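Local coordinates for malate dehydrogenase (Picrophilus torridus, PDB 4BGV) that catalyses the reversible oxidation of (S)-malate to oxaloacetate with NAD+ as hydride acceptor, a step of the tricarboxylic acid cycle, at the interface of chains A and B. Coordinates in Å, arbitrary orientation; residue numbers count along the deposited sequence, not the author numbering. Chains: chain A/B, Malate dehydrogenase.

Contact 1: the interface of chains A and B. Residues chain A 20, 24, 151, 155, 236-237, 240; chain B 49, 51-53.
B:His52 and B:Trp53 follow each other with helical backbone torsions at the end of the short helix 50-53, and both reach A:Ile236 on helix 232-246 of the other chain. This is a helix-packing patch of a two-fold subunit interface in an LDH/MDH-superfamily enzyme, an aromatic pair of one chain set against helices of its neighbour. A:Ile236 is the branched wedge between them: with CG1 anti to the backbone N (chi1 -177°), its ethyl arm extends over the indole face, CG1 above the five-membered ring and CD1 above the six-membered ring, where CD1 lies 3.7 Å from B:Trp53 CE2. The same CG1 passes B:His52 CB at 3.5 Å. The broad, flat indole suits this place because its six-membered ring also meets A:Thr20, whose methyl CG2 lies 3.7 Å from B:Trp53 CZ2, and the bent A:Arg24, whose guanidinium edge brings NH1 to 3.7 Å from B:Trp53 CE3, the planes 75° apart. An alanine in place of B:Trp53 would probably open a gap beneath A:Ile236 and leave the A:Thr20 methyl and the A:Arg24 arm without their packing partner. Histidine suits the neighbouring position because its slim ring slips between helices 150-165 and 232-246 and still carries a polar tip. B:His52 NE2 donates to the backbone A:Ser151 O at 3.0 Å, nearly in the imidazole plane though above the carbonyl plane, and A:Val240 CG2 rests on one ring face toward the rim. A:Thr155 OG1 also approaches B:His52 NE2, at a doubtful 2.5 Å. A:Ser151 OG donates to A:Ser237 O, tying together the helices flanking the imidazole. A water bridges the chains, 3.0 Å from A:Arg24 NH1 and hydrogen-bonded to B:His52 O.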
# COMPACT_ATOMS: atom_id res chain seq x y z
N THR A 20 -5.02 11.04 -6.30
CA THR A 20 -3.80 10.61 -5.62
C THR A 20 -3.94 10.66 -4.09
O THR A 20 -3.57 9.70 -3.38
CB THR A 20 -2.59 11.48 -6.07
OG1 THR A 20 -2.43 11.33 -7.48
CG2 THR A 20 -1.31 11.03 -5.38
N ARG A 24 -3.81 7.43 -1.48
CA ARG A 24 -2.89 7.45 -0.36
C ARG A 24 -3.62 7.74 0.96
O ARG A 24 -2.99 7.86 2.01
CB ARG A 24 -1.76 8.45 -0.61
CG ARG A 24 -0.93 8.05 -1.84
CD ARG A 24 0.09 9.11 -2.22
NE ARG A 24 1.22 9.23 -1.30
CZ ARG A 24 2.32 8.48 -1.38
NH1 ARG A 24 2.39 7.52 -2.29
NH2 ARG A 24 3.34 8.67 -0.53
N SER A 151 9.96 19.19 -6.09
CA SER A 151 9.41 17.85 -5.96
C SER A 151 9.26 17.23 -7.35
O SER A 151 9.52 16.04 -7.55
CB SER A 151 8.05 17.86 -5.24
OG SER A 151 7.60 16.53 -5.03
N THR A 155 11.81 14.43 -9.31
CA THR A 155 11.27 13.14 -9.73
C THR A 155 11.64 12.84 -11.17
O THR A 155 11.95 11.72 -11.52
CB THR A 155 9.75 13.06 -9.59
OG1 THR A 155 9.31 13.98 -8.59
CG2 THR A 155 9.35 11.66 -9.20
N ILE A 236 1.52 13.31 -8.21
CA ILE A 236 2.17 12.66 -7.07
C ILE A 236 3.22 13.57 -6.42
O ILE A 236 3.38 13.55 -5.21
CB ILE A 236 2.72 11.23 -7.42
CG1 ILE A 236 3.32 10.55 -6.18
CG2 ILE A 236 3.74 11.27 -8.59
CD1 ILE A 236 2.31 10.26 -5.09
N SER A 237 3.88 14.41 -7.22
CA SER A 237 4.87 15.35 -6.66
C SER A 237 4.21 16.33 -5.68
O SER A 237 4.78 16.70 -4.66
CB SER A 237 5.58 16.12 -7.78
OG SER A 237 6.29 15.23 -8.63
N VAL A 240 2.91 14.31 -2.35
CA VAL A 240 3.91 14.03 -1.31
C VAL A 240 4.14 15.26 -0.43
O VAL A 240 4.42 15.13 0.76
CB VAL A 240 5.24 13.45 -1.86
CG1 VAL A 240 5.00 12.09 -2.52
CG2 VAL A 240 5.92 14.42 -2.81
N GLY B 49 6.58 9.57 -12.30
CA GLY B 49 6.13 9.56 -10.91
C GLY B 49 6.64 8.37 -10.11
O GLY B 49 6.45 8.31 -8.90
N PRO B 51 9.63 7.52 -8.98
CA PRO B 51 10.47 7.76 -7.80
C PRO B 51 9.66 8.12 -6.55
O PRO B 51 10.08 7.75 -5.46
CB PRO B 51 11.35 8.92 -8.25
CG PRO B 51 11.49 8.72 -9.72
CD PRO B 51 10.10 8.29 -10.14
N HIS B 52 8.54 8.83 -6.70
CA HIS B 52 7.69 9.14 -5.55
C HIS B 52 6.79 7.96 -5.17
O HIS B 52 6.67 7.64 -3.99
CB HIS B 52 6.79 10.34 -5.83
CG HIS B 52 7.50 11.65 -5.85
ND1 HIS B 52 8.32 12.07 -4.83
CD2 HIS B 52 7.48 12.66 -6.76
CE1 HIS B 52 8.80 13.27 -5.12
NE2 HIS B 52 8.30 13.65 -6.28
N TRP B 53 6.17 7.32 -6.16
CA TRP B 53 5.24 6.22 -5.87
C TRP B 53 5.94 4.96 -5.39
O TRP B 53 5.46 4.27 -4.49
CB TRP B 53 4.45 5.84 -7.13
CG TRP B 53 3.24 6.69 -7.43
CD1 TRP B 53 3.08 7.57 -8.47
CD2 TRP B 53 2.00 6.72 -6.70
NE1 TRP B 53 1.83 8.13 -8.44
CE2 TRP B 53 1.14 7.63 -7.36
CE3 TRP B 53 1.53 6.06 -5.56
CZ2 TRP B 53 -0.16 7.89 -6.91
CZ3 TRP B 53 0.23 6.33 -5.11
CH2 TRP B 53 -0.58 7.24 -5.79
O HOH W 1 5.06 6.31 -1.87

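Contact 2: the interface of chains A and B. Residues chain A 156, 221, 225, 230-234; chain B 45, 48-49.
B:Asp45 OD2, a carboxylate oxygen, accepts three hydrogen bonds from chain A, from A:Tyr225 OH and the backbone nitrogens of A:Phe231 and A:Tyr232. In this member of the LDH/MDH superfamily the aspartate caps, from the other chain, the N-terminus of helix 232-246, where backbone N-H groups have no earlier turn to bind. The phenol A:Tyr225 OH uses the anti lone pair of B:Asp45 OD2 at 2.8 Å, while A:Phe231 N takes the syn lone pair in an almost straight bond (176° at H). A:Tyr232 N comes instead from above the carboxylate plane, 3.0 Å from B:Asp45 OD2. The other oxygen, B:Asp45 OD1, accepts from A:Ala233 N at 2.9 Å, again from above the plane. With CG anti to its backbone N (chi1 -162°), the short aspartate arm delivers both oxygens to the helix start, whose dipole would probably favour the negative charge. Alanine suits position A:Ala233 because its small methyl packs against B:Glu48 CB at 3.8 Å and lets chain B come close to the helix. The longer B:Glu48, extended beyond CG, reaches past A:Ile221 CD1 to A:Arg156, the conserved arginine that binds a substrate carboxylate in this family. A:Arg156 NE forms a salt bridge with B:Glu48 OE1 at 3.0 Å; the oxygen lies in the guanidinium plane, but the nitrogen stands 51° out of the carboxylate plane. This grip on NE would help fix the guanidinium's rotation, so a glutamate of the neighbouring chain probably helps pre-position the substrate-binding arginine. A water joins the two acids, hydrogen-bonded to B:Asp45 OD1 at 2.7 Å and to B:Glu48 OE1, and A:Arg156 NH2 meets the same water at 2.9 Å.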
# COMPACT_ATOMS: atom_id res chain seq x y z
N ARG A 156 11.63 13.87 -12.02
CA ARG A 156 12.03 13.68 -13.42
C ARG A 156 13.52 13.32 -13.50
O ARG A 156 13.90 12.35 -14.15
CB ARG A 156 11.72 14.92 -14.27
CG ARG A 156 10.22 15.21 -14.41
CD ARG A 156 9.94 16.06 -15.66
NE ARG A 156 8.51 16.21 -15.91
CZ ARG A 156 7.83 17.35 -15.79
NH1 ARG A 156 8.47 18.47 -15.44
NH2 ARG A 156 6.52 17.38 -16.04
N ILE A 221 6.87 16.75 -22.16
CA ILE A 221 5.51 16.20 -22.05
C ILE A 221 4.51 17.00 -22.90
O ILE A 221 3.67 16.42 -23.57
CB ILE A 221 5.02 16.14 -20.58
CG1 ILE A 221 5.98 15.32 -19.73
CG2 ILE A 221 3.63 15.53 -20.51
CD1 ILE A 221 6.09 13.87 -20.17
N TYR A 225 1.83 15.46 -25.61
CA TYR A 225 0.38 15.60 -25.40
C TYR A 225 -0.30 16.51 -26.44
O TYR A 225 -1.49 16.36 -26.72
CB TYR A 225 0.09 16.18 -24.01
CG TYR A 225 0.20 15.20 -22.87
CD1 TYR A 225 0.31 13.82 -23.09
CD2 TYR A 225 0.14 15.64 -21.54
CE1 TYR A 225 0.39 12.93 -22.03
CE2 TYR A 225 0.21 14.76 -20.48
CZ TYR A 225 0.34 13.40 -20.74
OH TYR A 225 0.40 12.50 -19.69
N ALA A 230 1.79 18.12 -18.51
CA ALA A 230 1.93 16.96 -17.61
C ALA A 230 0.95 17.03 -16.44
O ALA A 230 0.63 18.13 -15.96
CB ALA A 230 3.37 16.88 -17.08
N PHE A 231 0.49 15.87 -15.98
CA PHE A 231 -0.37 15.83 -14.81
C PHE A 231 -0.13 14.64 -13.87
O PHE A 231 -0.31 14.77 -12.67
CB PHE A 231 -1.86 15.96 -15.16
CG PHE A 231 -2.36 14.94 -16.14
CD1 PHE A 231 -2.14 15.12 -17.51
CD2 PHE A 231 -3.07 13.82 -15.71
CE1 PHE A 231 -2.63 14.18 -18.43
CE2 PHE A 231 -3.56 12.89 -16.62
CZ PHE A 231 -3.33 13.06 -17.98
N TYR A 232 0.28 13.49 -14.40
CA TYR A 232 0.53 12.34 -13.53
C TYR A 232 1.70 12.55 -12.58
O TYR A 232 1.56 12.39 -11.36
CB TYR A 232 0.73 11.05 -14.33
CG TYR A 232 -0.54 10.53 -14.95
CD1 TYR A 232 -1.61 10.12 -14.14
CD2 TYR A 232 -0.70 10.46 -16.34
CE1 TYR A 232 -2.79 9.63 -14.69
CE2 TYR A 232 -1.88 9.97 -16.91
CZ TYR A 232 -2.92 9.56 -16.07
OH TYR A 232 -4.10 9.10 -16.61
N ALA A 233 2.87 12.87 -13.13
CA ALA A 233 4.03 13.11 -12.27
C ALA A 233 3.86 14.35 -11.37
O ALA A 233 4.15 14.28 -10.17
CB ALA A 233 5.33 13.18 -13.09
N PRO A 234 3.34 15.47 -11.93
CA PRO A 234 2.99 16.58 -11.04
C PRO A 234 2.02 16.15 -9.93
O PRO A 234 2.23 16.52 -8.79
CB PRO A 234 2.31 17.57 -11.98
CG PRO A 234 2.99 17.34 -13.31
CD PRO A 234 3.16 15.84 -13.35
N ASP B 45 4.76 10.36 -18.50
CA ASP B 45 4.20 11.12 -17.40
C ASP B 45 3.99 10.17 -16.22
O ASP B 45 4.35 10.45 -15.08
CB ASP B 45 2.88 11.77 -17.85
CG ASP B 45 2.42 12.93 -16.95
OD1 ASP B 45 3.15 13.35 -16.02
OD2 ASP B 45 1.30 13.43 -17.22
N GLU B 48 7.43 8.99 -14.85
CA GLU B 48 8.15 10.03 -14.11
C GLU B 48 7.70 10.19 -12.65
O GLU B 48 8.37 10.84 -11.87
CB GLU B 48 8.11 11.37 -14.87
CG GLU B 48 9.09 11.38 -16.06
CD GLU B 48 8.95 12.60 -16.95
OE1 GLU B 48 8.01 13.40 -16.76
OE2 GLU B 48 9.80 12.75 -17.86
N GLY B 49 6.58 9.57 -12.30
CA GLY B 49 6.13 9.56 -10.91
C GLY B 49 6.64 8.37 -10.11
O GLY B 49 6.45 8.31 -8.90
O HOH W 2 5.57 14.66 -16.07

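The centres of contact 1 and contact 2 lie about 10 Å apart, and B:Gly49 belongs to both. Each sets chain B residues from helix 38-47 through helix 50-53 against helices 150-165 and 232-246 of chain A: contact 2 at the N-terminus of the latter, contact 1 farther along it. Two-fold symmetry repeats both patches with the chains exchanged. Contact 2 takes in the substrate-binding A:Arg156, and the centres of contacts 2 and 1 are about 11 and 14 Å from the catalytic histidine A:His180, so pairing of the chains may help shape the catalytic site. The deposited assembly is a tetramer, of which this could be one dimer interface.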